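Local coordinates for protein IscA (Thermosynechococcus elongatus, PDB 1X0G) that binds a [2Fe-2S] cluster and serves as a scaffold in iron-sulfur cluster biosynthesis, at the interface of chains A and B. Sequence-based numbering; all coordinates share one arbitrary frame. Chains: chain A/B, IscA.

The interface of chains A and B. Residues chain A 39-41, 70, 73; chain B 32-34.
A:Arg41 and B:Gln33 pair through their backbones, where strand 27-46 of chain A runs antiparallel to strand 28-47 of chain B. The amide N of A:Arg41 donates to the carbonyl O of B:Gln33 at 2.8 Å. This bond is nearly straight, 174° at the hydrogen. In return, B:Gln33 N donates to A:Arg41 O at 3.0 Å, and here the donor is tilted slightly from the carbonyl plane. The pairing continues the sheet from one subunit into the other, in keeping with the domain-swapped assembly of IscA.

The tightly packed part lies on one side of this ladder. A chi1 of -64° sets CG of A:Trp40 anti to its own carbonyl carbon, and chi2 of 99° then turns the benzene edge of the indole towards B:Pro34. Its CE3 comes within 3.6 Å of B:Pro34 CA, and the proline ring lies near CZ3. A:Leu73 of the same chain backs the indole, with CD1 over the centre of one face. B:Val32 packs beside the indole and reaches towards the 3-10 helix 68-70 and helix 71-74. Its CG2 branch meets A:Ala70 CB at 3.7 Å and also approaches the tip of A:Leu73. An alanine in place of A:Trp40 would probably leave B:Pro34 without its aromatic neighbour and let B:Val32 shift.

The other side is looser. The side chains of A:Arg41 and B:Gln33 extend away from the apolar cluster, and their polar ends make no bond to each other. What the A:Arg41 side chain does offer across the strands is its first carbon, CB, 3.6 Å from B:Gln33 O.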
ATOM      1  N   ASP A  39      -3.949   3.794   1.322  1.00 58.96           N
ATOM      2  CA  ASP A  39      -3.905   2.754   2.300  1.00 61.93           C
ATOM      3  C   ASP A  39      -5.181   2.943   3.052  1.00 62.51           C
ATOM      4  O   ASP A  39      -5.676   4.046   3.127  1.00 63.65           O
ATOM      5  CB  ASP A  39      -2.796   3.105   3.272  1.00 64.21           C
ATOM      6  CG  ASP A  39      -2.574   2.039   4.313  1.00 69.65           C
ATOM      7  OD1 ASP A  39      -2.091   2.300   5.439  1.00 77.85           O
ATOM      8  OD2 ASP A  39      -2.853   0.882   4.015  1.00 82.60           O
ATOM      9  N   TRP A  40      -5.720   1.906   3.643  1.00 63.14           N
ATOM     10  CA  TRP A  40      -6.842   2.088   4.528  1.00 63.55           C
ATOM     11  C   TRP A  40      -6.403   2.056   5.955  1.00 65.03           C
ATOM     12  O   TRP A  40      -5.719   1.146   6.333  1.00 67.84           O
ATOM     13  CB  TRP A  40      -7.790   1.010   4.274  1.00 61.89           C
ATOM     14  CG  TRP A  40      -8.288   1.183   2.861  1.00 63.42           C
ATOM     15  CD1 TRP A  40      -7.859   0.522   1.778  1.00 57.10           C
ATOM     16  CD2 TRP A  40      -9.256   2.156   2.392  1.00 62.31           C
ATOM     17  NE1 TRP A  40      -8.531   0.961   0.679  1.00 57.96           N
ATOM     18  CE2 TRP A  40      -9.396   1.954   1.013  1.00 60.88           C
ATOM     19  CE3 TRP A  40     -10.040   3.145   3.023  1.00 58.17           C
ATOM     20  CZ2 TRP A  40     -10.268   2.705   0.221  1.00 60.25           C
ATOM     21  CZ3 TRP A  40     -10.909   3.862   2.267  1.00 59.09           C
ATOM     22  CH2 TRP A  40     -10.993   3.672   0.852  1.00 60.32           C
ATOM     23  N   ARG A  41      -6.752   3.040   6.759  1.00 64.99           N
ATOM     24  CA  ARG A  41      -6.308   3.019   8.135  1.00 65.30           C
ATOM     25  C   ARG A  41      -7.450   2.315   8.898  1.00 65.32           C
ATOM     26  O   ARG A  41      -8.625   2.466   8.523  1.00 66.25           O
ATOM     27  CB  ARG A  41      -6.077   4.457   8.501  1.00 65.01           C
ATOM     28  CG  ARG A  41      -5.847   4.817   9.892  1.00 71.65           C
ATOM     29  CD  ARG A  41      -5.856   6.343  10.102  1.00 78.51           C
ATOM     30  NE  ARG A  41      -4.872   6.602  11.159  1.00 90.83           N
ATOM     31  CZ  ARG A  41      -3.580   6.972  10.983  1.00 97.37           C
ATOM     32  NH1 ARG A  41      -3.096   7.161   9.745  1.00 95.97           N
ATOM     33  NH2 ARG A  41      -2.769   7.193  12.066  1.00100.62           N
ATOM     34  N   ALA A  70     -17.129  -1.678   4.821  1.00 72.16           N
ATOM     35  CA  ALA A  70     -15.712  -2.033   4.754  1.00 71.16           C
ATOM     36  C   ALA A  70     -15.521  -3.554   4.635  1.00 71.22           C
ATOM     37  O   ALA A  70     -14.401  -4.063   4.702  1.00 71.73           O
ATOM     38  CB  ALA A  70     -14.989  -1.474   5.921  1.00 71.47           C
ATOM     39  N   LEU A  73     -12.777  -4.814   2.355  1.00 66.34           N
ATOM     40  CA  LEU A  73     -11.415  -4.469   2.685  1.00 67.50           C
ATOM     41  C   LEU A  73     -10.954  -5.239   3.884  1.00 67.38           C
ATOM     42  O   LEU A  73      -9.746  -5.327   4.137  1.00 66.37           O
ATOM     43  CB  LEU A  73     -11.234  -2.963   2.972  1.00 66.90           C
ATOM     44  CG  LEU A  73     -11.654  -2.081   1.774  1.00 66.94           C
ATOM     45  CD1 LEU A  73     -12.146  -0.683   2.218  1.00 65.14           C
ATOM     46  CD2 LEU A  73     -10.605  -2.017   0.610  1.00 62.50           C
TER
ATOM     47  N   VAL B  32     -12.822   1.571   8.398  1.00 60.47           N
ATOM     48  CA  VAL B  32     -11.610   2.108   7.740  1.00 61.74           C
ATOM     49  C   VAL B  32     -11.792   3.574   7.370  1.00 61.80           C
ATOM     50  O   VAL B  32     -12.924   4.037   7.157  1.00 62.17           O
ATOM     51  CB  VAL B  32     -11.286   1.338   6.409  1.00 61.69           C
ATOM     52  CG1 VAL B  32     -10.876  -0.047   6.704  1.00 61.62           C
ATOM     53  CG2 VAL B  32     -12.527   1.294   5.517  1.00 63.11           C
ATOM     54  N   GLN B  33     -10.692   4.293   7.260  1.00 62.43           N
ATOM     55  CA  GLN B  33     -10.721   5.586   6.614  1.00 63.85           C
ATOM     56  C   GLN B  33      -9.526   5.637   5.617  1.00 62.79           C
ATOM     57  O   GLN B  33      -8.481   5.030   5.858  1.00 64.14           O
ATOM     58  CB  GLN B  33     -10.784   6.794   7.625  1.00 64.06           C
ATOM     59  CG  GLN B  33     -10.184   6.507   9.047  1.00 72.18           C
ATOM     60  CD  GLN B  33      -9.837   7.769   9.984  1.00 79.31           C
ATOM     61  OE1 GLN B  33      -9.444   8.862   9.517  1.00 82.73           O
ATOM     62  NE2 GLN B  33      -9.945   7.562  11.301  1.00 79.06           N
ATOM     63  N   PRO B  34      -9.691   6.334   4.504  1.00 60.58           N
ATOM     64  CA  PRO B  34      -8.633   6.454   3.542  1.00 60.61           C
ATOM     65  C   PRO B  34      -7.417   7.049   4.144  1.00 59.89           C
ATOM     66  O   PRO B  34      -7.559   7.997   4.823  1.00 62.66           O
ATOM     67  CB  PRO B  34      -9.185   7.460   2.503  1.00 58.78           C
ATOM     68  CG  PRO B  34     -10.506   7.720   2.853  1.00 59.30           C
ATOM     69  CD  PRO B  34     -10.907   7.038   4.094  1.00 60.23           C
TER